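Local coordinates for plasma serine protease inhibitor (Homo sapiens, PDB 3DY0), which inhibits serine proteases irreversibly in body fluids and blood plasma, with heparin as cofactor, through a reactive centre loop that the target protease cleaves, at residues H72-N83 and M113-T121; K145-K153 and M311-V319. All blocks are in the same frame, centred on the assembly; numbering follows the deposited sequence.

Contact 1: H72-N83 and M113-T121; sequences HRGFQQLLQELN and MKTLYLADT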
ATOM      1  N   HIS A  72      10.775  14.511  -0.493  1.00 12.82           N
ATOM      2  CA  HIS A  72      10.399  14.698  -1.888  1.00 11.24           C
ATOM      3  C   HIS A  72      11.482  14.245  -2.850  1.00 12.86           C
ATOM      4  O   HIS A  72      11.177  13.653  -3.882  1.00 12.66           O
ATOM      5  CB  HIS A  72      10.038  16.161  -2.149  1.00 11.30           C
ATOM      6  CG  HIS A  72       8.911  16.660  -1.300  1.00 11.88           C
ATOM      7  ND1 HIS A  72       7.665  16.067  -1.291  1.00 11.56           N
ATOM      8  CD2 HIS A  72       8.845  17.686  -0.418  1.00 13.63           C
ATOM      9  CE1 HIS A  72       6.883  16.706  -0.440  1.00 11.31           C
ATOM     10  NE2 HIS A  72       7.574  17.693   0.104  1.00 13.10           N
ATOM     11  N   ARG A  73      12.743  14.516  -2.518  1.00 13.52           N
ATOM     12  CA  ARG A  73      13.847  14.106  -3.382  1.00 15.84           C
ATOM     13  C   ARG A  73      13.855  12.586  -3.514  1.00 14.10           C
ATOM     14  O   ARG A  73      14.068  12.049  -4.602  1.00 15.53           O
ATOM     15  CB  ARG A  73      15.186  14.573  -2.800  1.00 17.48           C
ATOM     16  CG  ARG A  73      16.371  14.367  -3.738  1.00 20.94           C
ATOM     17  CD  ARG A  73      17.653  14.121  -2.960  1.00 24.25           C
ATOM     18  NE  ARG A  73      17.615  12.843  -2.252  1.00 28.18           N
ATOM     19  CZ  ARG A  73      17.581  11.656  -2.851  1.00 28.52           C
ATOM     20  NH1 ARG A  73      17.542  10.545  -2.127  1.00 30.36           N
ATOM     21  NH2 ARG A  73      17.596  11.578  -4.176  1.00 32.03           N
ATOM     22  N   GLY A  74      13.623  11.898  -2.399  1.00 13.18           N
ATOM     23  CA  GLY A  74      13.599  10.445  -2.408  1.00 12.43           C
ATOM     24  C   GLY A  74      12.500   9.892  -3.298  1.00 12.84           C
ATOM     25  O   GLY A  74      12.722   8.941  -4.048  1.00 12.83           O
ATOM     26  N   PHE A  75      11.310  10.483  -3.216  1.00 11.31           N
ATOM     27  CA  PHE A  75      10.195  10.031  -4.036  1.00 10.64           C
ATOM     28  C   PHE A  75      10.410  10.379  -5.503  1.00 10.88           C
ATOM     29  O   PHE A  75      10.027   9.617  -6.381  1.00 10.65           O
ATOM     30  CB  PHE A  75       8.873  10.633  -3.541  1.00 11.64           C
ATOM     31  CG  PHE A  75       8.224   9.845  -2.432  1.00 11.05           C
ATOM     32  CD1 PHE A  75       8.141   8.459  -2.505  1.00 12.95           C
ATOM     33  CD2 PHE A  75       7.675  10.490  -1.331  1.00 11.38           C
ATOM     34  CE1 PHE A  75       7.516   7.721  -1.497  1.00 13.33           C
ATOM     35  CE2 PHE A  75       7.045   9.759  -0.314  1.00 10.44           C
ATOM     36  CZ  PHE A  75       6.966   8.377  -0.400  1.00 10.96           C
ATOM     37  N   GLN A  76      11.015  11.534  -5.767  1.00 12.11           N
ATOM     38  CA  GLN A  76      11.289  11.933  -7.145  1.00 13.34           C
ATOM     39  C   GLN A  76      12.284  10.939  -7.753  1.00 13.02           C
ATOM     40  O   GLN A  76      12.148  10.528  -8.906  1.00 14.15           O
ATOM     41  CB  GLN A  76      11.882  13.345  -7.183  1.00 13.08           C
ATOM     42  CG  GLN A  76      12.243  13.818  -8.580  1.00 15.09           C
ATOM     43  CD  GLN A  76      13.048  15.103  -8.565  1.00 15.55           C
ATOM     44  OE1 GLN A  76      14.059  15.204  -7.870  1.00 18.49           O
ATOM     45  NE2 GLN A  76      12.605  16.092  -9.335  1.00 17.23           N
ATOM     46  N   GLN A  77      13.283  10.549  -6.968  1.00 13.05           N
ATOM     47  CA  GLN A  77      14.289   9.601  -7.435  1.00 14.80           C
ATOM     48  C   GLN A  77      13.638   8.255  -7.745  1.00 14.01           C
ATOM     49  O   GLN A  77      13.953   7.616  -8.747  1.00 14.49           O
ATOM     50  CB  GLN A  77      15.374   9.420  -6.368  1.00 17.67           C
ATOM     51  CG  GLN A  77      16.490   8.464  -6.762  1.00 23.09           C
ATOM     52  CD  GLN A  77      17.464   8.216  -5.625  1.00 25.99           C
ATOM     53  OE1 GLN A  77      17.987   9.155  -5.028  1.00 29.37           O
ATOM     54  NE2 GLN A  77      17.712   6.947  -5.321  1.00 29.90           N
ATOM     55  N   LEU A  78      12.725   7.831  -6.878  1.00 12.41           N
ATOM     56  CA  LEU A  78      12.027   6.565  -7.055  1.00 12.66           C
ATOM     57  C   LEU A  78      11.230   6.557  -8.355  1.00 12.62           C
ATOM     58  O   LEU A  78      11.289   5.598  -9.124  1.00 13.21           O
ATOM     59  CB  LEU A  78      11.091   6.315  -5.870  1.00 12.74           C
ATOM     60  CG  LEU A  78      10.180   5.085  -5.956  1.00 13.85           C
ATOM     61  CD1 LEU A  78      11.020   3.820  -6.100  1.00 16.52           C
ATOM     62  CD2 LEU A  78       9.316   5.013  -4.706  1.00 14.92           C
ATOM     63  N   LEU A  79      10.478   7.625  -8.593  1.00 12.25           N
ATOM     64  CA  LEU A  79       9.675   7.733  -9.804  1.00 12.55           C
ATOM     65  C   LEU A  79      10.546   7.749 -11.056  1.00 14.30           C
ATOM     66  O   LEU A  79      10.208   7.117 -12.056  1.00 13.81           O
ATOM     67  CB  LEU A  79       8.802   8.988  -9.743  1.00 11.07           C
ATOM     68  CG  LEU A  79       7.678   8.913  -8.702  1.00 10.03           C
ATOM     69  CD1 LEU A  79       7.044  10.284  -8.513  1.00 10.27           C
ATOM     70  CD2 LEU A  79       6.631   7.895  -9.152  1.00 11.65           C
ATOM     71  N   GLN A  80      11.663   8.467 -10.996  0.50 14.95           N
ATOM     72  CA  GLN A  80      12.570   8.543 -12.135  0.50 17.10           C
ATOM     73  C   GLN A  80      13.221   7.189 -12.391  0.50 17.45           C
ATOM     74  O   GLN A  80      13.411   6.790 -13.540  0.50 18.21           O
ATOM     75  CB  GLN A  80      13.644   9.607 -11.888  0.50 17.99           C
ATOM     76  CG  GLN A  80      13.098  11.027 -11.843  0.50 21.45           C
ATOM     77  CD  GLN A  80      14.171  12.064 -11.573  0.50 22.70           C
ATOM     78  OE1 GLN A  80      13.891  13.263 -11.518  0.50 25.06           O
ATOM     79  NE2 GLN A  80      15.405  11.609 -11.401  0.50 24.97           N
ATOM     80  N   GLU A  81      13.557   6.484 -11.315  1.00 17.43           N
ATOM     81  CA  GLU A  81      14.178   5.171 -11.428  1.00 19.36           C
ATOM     82  C   GLU A  81      13.226   4.195 -12.107  1.00 19.16           C
ATOM     83  O   GLU A  81      13.648   3.354 -12.897  1.00 19.61           O
ATOM     84  CB  GLU A  81      14.569   4.637 -10.048  1.00 22.24           C
ATOM     85  CG  GLU A  81      15.860   5.231  -9.500  1.00 27.60           C
ATOM     86  CD  GLU A  81      16.193   4.720  -8.110  1.00 30.87           C
ATOM     87  OE1 GLU A  81      17.310   4.999  -7.624  1.00 32.74           O
ATOM     88  OE2 GLU A  81      15.336   4.046  -7.500  1.00 33.85           O
ATOM     89  N   LEU A  82      11.937   4.318 -11.806  1.00 17.95           N
ATOM     90  CA  LEU A  82      10.944   3.433 -12.398  1.00 18.34           C
ATOM     91  C   LEU A  82      10.665   3.758 -13.860  1.00 20.94           C
ATOM     92  O   LEU A  82       9.905   3.050 -14.520  1.00 21.38           O
ATOM     93  CB  LEU A  82       9.646   3.474 -11.585  1.00 17.35           C
ATOM     94  CG  LEU A  82       9.790   2.883 -10.180  1.00 18.23           C
ATOM     95  CD1 LEU A  82       8.493   3.039  -9.410  1.00 16.62           C
ATOM     96  CD2 LEU A  82      10.170   1.410 -10.290  1.00 16.32           C
ATOM     97  N   ASN A  83      11.272   4.829 -14.364  1.00 22.07           N
ATOM     98  CA  ASN A  83      11.090   5.198 -15.764  1.00 25.59           C
ATOM     99  C   ASN A  83      11.994   4.307 -16.598  1.00 27.31           C
ATOM    100  O   ASN A  83      11.870   4.240 -17.823  1.00 28.46           O
ATOM    101  CB  ASN A  83      11.437   6.669 -15.998  1.00 25.77           C
ATOM    102  CG  ASN A  83      10.343   7.603 -15.522  1.00 28.92           C
ATOM    103  OD1 ASN A  83       9.173   7.427 -15.865  1.00 30.15           O
ATOM    104  ND2 ASN A  83      10.716   8.606 -14.735  1.00 32.34           N
ATOM    105  N   MET A 113       4.231  19.393  -8.314  1.00 12.10           N
ATOM    106  CA  MET A 113       3.633  18.103  -8.627  1.00 11.96           C
ATOM    107  C   MET A 113       4.192  17.527  -9.923  1.00 12.64           C
ATOM    108  O   MET A 113       4.471  16.332 -10.008  1.00 12.31           O
ATOM    109  CB  MET A 113       2.112  18.239  -8.718  1.00 11.18           C
ATOM    110  CG  MET A 113       1.422  18.375  -7.364  1.00 11.30           C
ATOM    111  SD  MET A 113       1.423  16.811  -6.431  1.00 12.31           S
ATOM    112  CE  MET A 113      -0.000  16.031  -7.142  1.00 13.30           C
ATOM    113  N   LYS A 114       4.367  18.378 -10.929  1.00 12.77           N
ATOM    114  CA  LYS A 114       4.896  17.924 -12.209  1.00 14.59           C
ATOM    115  C   LYS A 114       6.380  17.575 -12.133  1.00 15.22           C
ATOM    116  O   LYS A 114       6.812  16.562 -12.682  1.00 16.09           O
ATOM    117  CB  LYS A 114       4.659  18.993 -13.285  1.00 14.37           C
ATOM    118  CG  LYS A 114       3.189  19.149 -13.666  1.00 15.07           C
ATOM    119  CD  LYS A 114       2.963  20.254 -14.698  1.00 17.52           C
ATOM    120  CE  LYS A 114       1.479  20.404 -15.022  1.00 17.44           C
ATOM    121  NZ  LYS A 114       1.215  21.539 -15.956  1.00 20.32           N
ATOM    122  N   THR A 115       7.152  18.404 -11.437  1.00 15.50           N
ATOM    123  CA  THR A 115       8.593  18.199 -11.315  1.00 16.89           C
ATOM    124  C   THR A 115       9.019  17.101 -10.345  1.00 16.15           C
ATOM    125  O   THR A 115       9.849  16.255 -10.677  1.00 15.97           O
ATOM    126  CB  THR A 115       9.294  19.504 -10.892  1.00 19.63           C
ATOM    127  OG1 THR A 115       9.036  20.519 -11.868  1.00 22.76           O
ATOM    128  CG2 THR A 115      10.800  19.292 -10.777  1.00 22.32           C
ATOM    129  N   LEU A 116       8.456  17.126  -9.142  1.00 13.80           N
ATOM    130  CA  LEU A 116       8.802  16.150  -8.120  1.00 13.24           C
ATOM    131  C   LEU A 116       8.060  14.827  -8.239  1.00 12.77           C
ATOM    132  O   LEU A 116       8.638  13.765  -8.011  1.00 13.10           O
ATOM    133  CB  LEU A 116       8.542  16.737  -6.732  1.00 14.16           C
ATOM    134  CG  LEU A 116       9.390  17.942  -6.320  1.00 13.28           C
ATOM    135  CD1 LEU A 116       8.848  18.523  -5.024  1.00 14.86           C
ATOM    136  CD2 LEU A 116      10.843  17.521  -6.158  1.00 16.10           C
ATOM    137  N   TYR A 117       6.783  14.880  -8.601  1.00 11.38           N
ATOM    138  CA  TYR A 117       6.003  13.655  -8.679  1.00  9.76           C
ATOM    139  C   TYR A 117       5.545  13.216 -10.066  1.00 10.27           C
ATOM    140  O   TYR A 117       4.750  12.281 -10.194  1.00 10.19           O
ATOM    141  CB  TYR A 117       4.821  13.759  -7.708  1.00 10.34           C
ATOM    142  CG  TYR A 117       5.288  13.788  -6.265  1.00  9.33           C
ATOM    143  CD1 TYR A 117       5.639  14.988  -5.642  1.00 10.63           C
ATOM    144  CD2 TYR A 117       5.469  12.603  -5.559  1.00  9.67           C
ATOM    145  CE1 TYR A 117       6.166  15.001  -4.350  1.00 12.23           C
ATOM    146  CE2 TYR A 117       5.995  12.601  -4.274  1.00 10.04           C
ATOM    147  CZ  TYR A 117       6.345  13.800  -3.676  1.00 10.81           C
ATOM    148  OH  TYR A 117       6.908  13.785  -2.419  1.00 10.68           O
ATOM    149  N   LEU A 118       6.075  13.874 -11.096  1.00 10.56           N
ATOM    150  CA  LEU A 118       5.755  13.560 -12.488  1.00 11.74           C
ATOM    151  C   LEU A 118       4.255  13.419 -12.678  1.00 12.44           C
ATOM    152  O   LEU A 118       3.792  12.567 -13.439  1.00 14.44           O
ATOM    153  CB  LEU A 118       6.443  12.253 -12.900  1.00 13.91           C
ATOM    154  CG  LEU A 118       7.934  12.155 -12.572  1.00 14.24           C
ATOM    155  CD1 LEU A 118       8.484  10.817 -13.051  1.00 15.99           C
ATOM    156  CD2 LEU A 118       8.674  13.310 -13.224  1.00 18.06           C
ATOM    157  N   ALA A 119       3.498  14.268 -11.993  1.00 14.05           N
ATOM    158  CA  ALA A 119       2.048  14.203 -12.051  1.00 16.59           C
ATOM    159  C   ALA A 119       1.429  14.631 -13.369  1.00 20.75           C
ATOM    160  O   ALA A 119       1.860  15.598 -13.991  1.00 21.58           O
ATOM    161  CB  ALA A 119       1.450  15.018 -10.915  1.00 14.30           C
ATOM    162  N   ASP A 120       0.417  13.876 -13.784  1.00 24.05           N
ATOM    163  CA  ASP A 120      -0.330  14.160 -14.996  1.00 26.51           C
ATOM    164  C   ASP A 120      -1.414  15.137 -14.541  1.00 26.14           C
ATOM    165  O   ASP A 120      -1.890  15.053 -13.410  1.00 26.08           O
ATOM    166  CB  ASP A 120      -0.988  12.880 -15.529  1.00 29.82           C
ATOM    167  CG  ASP A 120       0.019  11.824 -15.966  1.00 33.01           C
ATOM    168  OD1 ASP A 120      -0.396  10.665 -16.194  1.00 34.75           O
ATOM    169  OD2 ASP A 120       1.220  12.146 -16.091  1.00 36.24           O
ATOM    170  N   THR A 121      -1.790  16.064 -15.414  0.50 25.98           N
ATOM    171  CA  THR A 121      -2.821  17.044 -15.091  0.50 25.28           C
ATOM    172  C   THR A 121      -3.948  16.968 -16.113  0.50 24.57           C
ATOM    173  O   THR A 121      -3.731  17.191 -17.305  0.50 24.64           O
ATOM    174  CB  THR A 121      -2.239  18.476 -15.071  0.50 26.58           C
ATOM    175  OG1 THR A 121      -1.459  18.654 -13.883  0.50 28.04           O
ATOM    176  CG2 THR A 121      -3.350  19.514 -15.108  0.50 26.48           C
TER
HETATM  177  O   HOH W   1      10.240  12.243 -10.652  1.00 33.17           O
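His72 meets Tyr117 where two helices of the serpin fold pack together. The axes of helix segments 72-81 and 113-117 are inclined at 75° and come within 9.0 Å. His72 ND1 and Tyr117 OH share a nearly straight hydrogen bond of 2.7 Å. The hydroxyl lies in the imidazole plane, and the two rings meet rim to rim, almost perpendicular. His72 CB also touches Leu116 CD1. One turn on, Phe75 CB packs on Tyr117 CE2 at 3.6 Å. Met38 touches Phe75 and Ala41 touches Tyr117, both from helix 33-45, so this end of the contact faces that helix. Gln76 reaches across with an extended chain, CG anti to the backbone N (chi1 178°). Gln76 NE2 donates to Thr115 O at 3.1 Å, from well above the carbonyl plane. Gln76 CA makes a CA-H...O contact with Leu116 O at 3.3 Å, and water 1 links the carbonyls of these two residues, weakly on the Leu116 side. Leu79 CD1 rests against Tyr117 O, and this oxygen accepts a hydrogen bond from Asn95 ND2 of strand 90-99. Leu118 has positive phi, and its CD1 touches both Leu79 CB, at 3.8 Å, and Asn83 ND2, at 3.6 Å.

Contact 2: K145-K153 and M311-V319; sequences KGKIVDLLK and MVHKAVVEV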
ATOM      1  N   LYS A 145      -3.785  -1.972 -15.048  1.00 15.33           N
ATOM      2  CA  LYS A 145      -4.086  -3.074 -15.950  1.00 16.49           C
ATOM      3  C   LYS A 145      -5.339  -3.851 -15.563  1.00 16.20           C
ATOM      4  O   LYS A 145      -5.353  -5.088 -15.562  1.00 18.53           O
ATOM      5  CB  LYS A 145      -2.876  -4.008 -16.041  1.00 17.86           C
ATOM      6  CG  LYS A 145      -1.608  -3.302 -16.514  1.00 20.08           C
ATOM      7  CD  LYS A 145      -0.488  -4.288 -16.809  1.00 23.51           C
ATOM      8  N   GLY A 146      -6.389  -3.104 -15.229  1.00 15.74           N
ATOM      9  CA  GLY A 146      -7.667  -3.692 -14.872  1.00 16.52           C
ATOM     10  C   GLY A 146      -7.815  -4.255 -13.473  1.00 15.97           C
ATOM     11  O   GLY A 146      -8.860  -4.810 -13.148  1.00 16.15           O
ATOM     12  N   LYS A 147      -6.793  -4.107 -12.636  1.00 14.42           N
ATOM     13  CA  LYS A 147      -6.858  -4.646 -11.281  1.00 15.48           C
ATOM     14  C   LYS A 147      -7.630  -3.779 -10.288  1.00 13.61           C
ATOM     15  O   LYS A 147      -8.274  -4.305  -9.383  1.00 14.96           O
ATOM     16  CB  LYS A 147      -5.448  -4.919 -10.755  1.00 15.10           C
ATOM     17  CG  LYS A 147      -4.669  -5.951 -11.570  1.00 17.10           C
ATOM     18  CD  LYS A 147      -5.415  -7.280 -11.673  1.00 19.61           C
ATOM     19  CE  LYS A 147      -4.596  -8.308 -12.454  1.00 21.52           C
ATOM     20  NZ  LYS A 147      -5.322  -9.597 -12.638  1.00 24.34           N
ATOM     21  N   ILE A 148      -7.561  -2.459 -10.441  1.00 13.71           N
ATOM     22  CA  ILE A 148      -8.296  -1.571  -9.543  1.00 13.43           C
ATOM     23  C   ILE A 148      -9.454  -0.970 -10.330  1.00 14.58           C
ATOM     24  O   ILE A 148      -9.274  -0.039 -11.117  1.00 13.29           O
ATOM     25  CB  ILE A 148      -7.411  -0.430  -8.985  1.00 12.35           C
ATOM     26  CG1 ILE A 148      -6.218  -1.008  -8.210  1.00 12.36           C
ATOM     27  CG2 ILE A 148      -8.240   0.446  -8.049  1.00 12.48           C
ATOM     28  CD1 ILE A 148      -6.599  -1.815  -6.976  1.00 13.53           C
ATOM     29  N   VAL A 149     -10.645  -1.516 -10.117  0.50 15.95           N
ATOM     30  CA  VAL A 149     -11.833  -1.041 -10.810  0.50 17.79           C
ATOM     31  C   VAL A 149     -12.766  -0.304  -9.857  0.50 17.86           C
ATOM     32  O   VAL A 149     -12.889  -0.665  -8.686  0.50 18.85           O
ATOM     33  CB  VAL A 149     -12.603  -2.214 -11.461  0.50 18.91           C
ATOM     34  CG1 VAL A 149     -11.707  -2.927 -12.464  0.50 19.80           C
ATOM     35  CG2 VAL A 149     -13.082  -3.181 -10.394  0.50 20.19           C
ATOM     36  N   ASP A 150     -13.414   0.734 -10.371  1.00 18.34           N
ATOM     37  CA  ASP A 150     -14.342   1.538  -9.583  1.00 18.70           C
ATOM     38  C   ASP A 150     -13.752   2.094  -8.286  1.00 16.73           C
ATOM     39  O   ASP A 150     -14.360   1.979  -7.222  1.00 15.82           O
ATOM     40  CB  ASP A 150     -15.594   0.715  -9.267  1.00 22.22           C
ATOM     41  CG  ASP A 150     -16.401   0.377 -10.510  1.00 25.30           C
ATOM     42  OD1 ASP A 150     -17.320  -0.461 -10.412  1.00 29.29           O
ATOM     43  OD2 ASP A 150     -16.122   0.953 -11.583  1.00 27.38           O
ATOM     44  N   LEU A 151     -12.575   2.706  -8.368  1.00 14.93           N
ATOM     45  CA  LEU A 151     -11.957   3.281  -7.180  1.00 14.49           C
ATOM     46  C   LEU A 151     -12.945   4.231  -6.508  1.00 13.95           C
ATOM     47  O   LEU A 151     -13.134   4.199  -5.292  1.00 15.38           O
ATOM     48  CB  LEU A 151     -10.694   4.064  -7.550  1.00 13.37           C
ATOM     49  CG  LEU A 151     -10.047   4.815  -6.381  1.00 13.72           C
ATOM     50  CD1 LEU A 151      -9.486   3.818  -5.366  1.00 14.04           C
ATOM     51  CD2 LEU A 151      -8.944   5.719  -6.902  1.00 14.18           C
ATOM     52  N   LEU A 152     -13.577   5.072  -7.321  1.00 15.65           N
ATOM     53  CA  LEU A 152     -14.538   6.051  -6.835  1.00 16.65           C
ATOM     54  C   LEU A 152     -15.980   5.565  -6.966  1.00 16.87           C
ATOM     55  O   LEU A 152     -16.387   5.073  -8.016  1.00 17.75           O
ATOM     56  CB  LEU A 152     -14.385   7.362  -7.615  1.00 15.43           C
ATOM     57  CG  LEU A 152     -13.002   8.018  -7.610  1.00 16.64           C
ATOM     58  CD1 LEU A 152     -12.993   9.206  -8.561  1.00 15.98           C
ATOM     59  CD2 LEU A 152     -12.644   8.454  -6.201  1.00 18.77           C
ATOM     60  N   LYS A 153     -16.744   5.708  -5.888  1.00 18.70           N
ATOM     61  CA  LYS A 153     -18.148   5.314  -5.880  1.00 21.36           C
ATOM     62  C   LYS A 153     -19.003   6.417  -5.266  1.00 22.62           C
ATOM     63  O   LYS A 153     -18.636   7.001  -4.250  1.00 23.04           O
ATOM     64  CB  LYS A 153     -18.343   4.015  -5.088  1.00 21.10           C
ATOM     65  CG  LYS A 153     -17.800   2.779  -5.783  1.00 24.42           C
ATOM     66  CD  LYS A 153     -18.090   1.522  -4.976  1.00 26.07           C
ATOM     67  CE  LYS A 153     -17.599   0.276  -5.697  1.00 28.13           C
ATOM     68  NZ  LYS A 153     -16.121   0.287  -5.878  1.00 28.77           N
ATOM     69  N   MET A 311     -10.028  10.247   1.608  1.00 11.65           N
ATOM     70  CA  MET A 311      -8.855   9.693   0.950  1.00  9.89           C
ATOM     71  C   MET A 311      -9.148   8.209   0.855  1.00  8.76           C
ATOM     72  O   MET A 311      -8.968   7.466   1.822  1.00  9.71           O
ATOM     73  CB  MET A 311      -7.594   9.921   1.782  1.00 11.69           C
ATOM     74  CG  MET A 311      -6.326   9.499   1.050  1.00 12.40           C
ATOM     75  SD  MET A 311      -4.822   9.673   2.021  1.00 16.73           S
ATOM     76  CE  MET A 311      -4.609  11.442   1.981  1.00 17.51           C
ATOM     77  N   VAL A 312      -9.608   7.782  -0.315  0.50  9.80           N
ATOM     78  CA  VAL A 312      -9.950   6.383  -0.534  0.50  9.09           C
ATOM     79  C   VAL A 312      -8.764   5.571  -1.042  0.50  9.67           C
ATOM     80  O   VAL A 312      -7.986   6.040  -1.872  0.50  9.95           O
ATOM     81  CB  VAL A 312     -11.122   6.255  -1.536  0.50 10.17           C
ATOM     82  CG1 VAL A 312     -12.351   6.968  -0.984  0.50 10.51           C
ATOM     83  CG2 VAL A 312     -10.733   6.844  -2.878  0.50 11.57           C
ATOM     84  N   HIS A 313      -8.630   4.351  -0.530  1.00  8.56           N
ATOM     85  CA  HIS A 313      -7.544   3.462  -0.930  1.00  8.16           C
ATOM     86  C   HIS A 313      -8.134   2.100  -1.273  1.00  9.05           C
ATOM     87  O   HIS A 313      -9.006   1.598  -0.564  1.00 10.29           O
ATOM     88  CB  HIS A 313      -6.528   3.287   0.210  1.00  8.28           C
ATOM     89  CG  HIS A 313      -5.305   2.507  -0.180  1.00  9.41           C
ATOM     90  ND1 HIS A 313      -4.320   3.026  -0.992  1.00  8.34           N
ATOM     91  CD2 HIS A 313      -4.921   1.243   0.115  1.00  7.54           C
ATOM     92  CE1 HIS A 313      -3.379   2.116  -1.181  1.00  9.83           C
ATOM     93  NE2 HIS A 313      -3.720   1.024  -0.520  1.00  7.75           N
ATOM     94  N   LYS A 314      -7.666   1.515  -2.369  1.00  8.51           N
ATOM     95  CA  LYS A 314      -8.109   0.190  -2.783  1.00  8.05           C
ATOM     96  C   LYS A 314      -6.850  -0.540  -3.203  1.00  8.00           C
ATOM     97  O   LYS A 314      -6.042  -0.001  -3.960  1.00  8.10           O
ATOM     98  CB  LYS A 314      -9.075   0.275  -3.966  1.00  9.99           C
ATOM     99  CG  LYS A 314      -9.539  -1.081  -4.491  1.00 15.43           C
ATOM    100  CD  LYS A 314     -10.338  -1.840  -3.448  1.00 19.79           C
ATOM    101  CE  LYS A 314     -10.839  -3.171  -4.001  1.00 20.64           C
ATOM    102  NZ  LYS A 314     -11.708  -2.974  -5.196  1.00 22.45           N
ATOM    103  N   ALA A 315      -6.678  -1.757  -2.701  1.00  7.61           N
ATOM    104  CA  ALA A 315      -5.503  -2.556  -3.023  1.00  7.63           C
ATOM    105  C   ALA A 315      -5.916  -4.012  -3.196  1.00  8.47           C
ATOM    106  O   ALA A 315      -6.774  -4.511  -2.470  1.00  8.97           O
ATOM    107  CB  ALA A 315      -4.475  -2.431  -1.910  1.00  8.95           C
ATOM    108  N   VAL A 316      -5.303  -4.691  -4.162  1.00  7.46           N
ATOM    109  CA  VAL A 316      -5.621  -6.090  -4.420  1.00  8.53           C
ATOM    110  C   VAL A 316      -4.347  -6.878  -4.679  1.00  8.76           C
ATOM    111  O   VAL A 316      -3.337  -6.321  -5.119  1.00  8.66           O
ATOM    112  CB  VAL A 316      -6.552  -6.257  -5.661  1.00  9.15           C
ATOM    113  CG1 VAL A 316      -7.824  -5.443  -5.487  1.00  9.53           C
ATOM    114  CG2 VAL A 316      -5.818  -5.842  -6.929  1.00 10.06           C
ATOM    115  N   VAL A 317      -4.392  -8.172  -4.383  1.00  8.38           N
ATOM    116  CA  VAL A 317      -3.247  -9.038  -4.625  1.00  9.15           C
ATOM    117  C   VAL A 317      -3.713 -10.429  -5.023  1.00  8.70           C
ATOM    118  O   VAL A 317      -4.731 -10.917  -4.531  1.00  8.77           O
ATOM    119  CB  VAL A 317      -2.325  -9.153  -3.378  1.00  7.26           C
ATOM    120  CG1 VAL A 317      -3.051  -9.833  -2.233  1.00  9.24           C
ATOM    121  CG2 VAL A 317      -1.053  -9.924  -3.752  1.00 10.15           C
ATOM    122  N   GLU A 318      -2.970 -11.042  -5.939  1.00  7.51           N
ATOM    123  CA  GLU A 318      -3.245 -12.393  -6.408  1.00  9.12           C
ATOM    124  C   GLU A 318      -1.930 -13.146  -6.292  1.00  8.63           C
ATOM    125  O   GLU A 318      -0.917 -12.714  -6.839  1.00  9.56           O
ATOM    126  CB  GLU A 318      -3.679 -12.391  -7.877  1.00 12.54           C
ATOM    127  CG  GLU A 318      -4.894 -11.539  -8.177  1.00 16.28           C
ATOM    128  CD  GLU A 318      -5.129 -11.366  -9.665  1.00 19.45           C
ATOM    129  OE1 GLU A 318      -6.096 -10.668 -10.036  1.00 22.06           O
ATOM    130  OE2 GLU A 318      -4.347 -11.924 -10.466  1.00 21.62           O
ATOM    131  N   VAL A 319      -1.947 -14.258  -5.570  1.00  8.31           N
ATOM    132  CA  VAL A 319      -0.757 -15.082  -5.403  1.00  8.04           C
ATOM    133  C   VAL A 319      -1.085 -16.475  -5.910  1.00  9.17           C
ATOM    134  O   VAL A 319      -2.052 -17.088  -5.461  1.00  9.97           O
ATOM    135  CB  VAL A 319      -0.346 -15.195  -3.916  1.00  9.71           C
ATOM    136  CG1 VAL A 319       0.682 -16.315  -3.736  1.00 11.53           C
ATOM    137  CG2 VAL A 319       0.220 -13.865  -3.436  1.00 10.32           C
TER
HETATM  138  O   HOH W   2     -10.641  -3.715  -8.052  1.00 19.58           O
HETATM  139  O   HOH W   3      -3.333 -11.113 -13.455  1.00 37.16           O
HETATM  140  O   HOH W   4     -12.900  -0.427  -5.946  1.00 24.59           O
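Lys147 and Glu318 form a salt bridge across the contact, with NZ 2.9 Å from OE1. The ammonium comes to the syn side of that oxygen, 27° out of the carboxylate plane. A second bond from NZ to OE2 is weak. Water 3 accepts from Lys147 NZ and donates to Glu318 OE2. OE2 has a further salt bridge to Arg325 on strand 323-335, so the carboxylate has two positive partners, which would favour its ionised form. Lys314 NZ uses water instead of a direct bond to the loop. It donates to water 2 and water 4. Water 2 also donates to Lys147 O at 2.8 Å and accepts from Val149 N. Water 4 donates to Val149 O at 2.8 Å. Lys314 bends at chi2 (64°) and chi4 (-59°), which brings NZ to these waters. Lys153 NZ donates to Asp150 O within the loop, and Leu152 N donates to Asn137 OD1 of helix 129-143.

Beneath this polar layer the packing is apolar. Ile148 CD1 lies 3.9 Å from Lys314 CG and also touches Val316 CG2. Leu151 CD1 meets Lys314 CB at 3.8 Å. Val140 of helix 129-143 touches Ile148 and Leu151. The loop runs nearly antiparallel to the strand, yet it is linked to it through side chains and water. This is the serpin arrangement of helix F and the loop that follows it, which lie across the face of beta-sheet A, here with the cleaved reactive centre loop inserted as strand 323-335.

How the contacts relate
Both contacts are partly buried and reach the same sheet, but they share no element. Their centres are about 22 Å apart and their nearest atoms about 11 Å. Contact 2 has its centre about 11 Å from the centre of the chain, against about 17 Å for contact 1. Contact 1 joins two helices that are close in sequence, next to helix 33-45 and strand 90-99. Contact 2 brings a loop onto a strand 158 residues further on. The chemistry differs accordingly. Contact 1 has an aromatic pair with a histidine-tyrosine hydrogen bond, an amide-to-carbonyl bond and one water. Contact 2 combines aliphatic packing with a salt bridge and three waters, two of which serve loop backbone atoms.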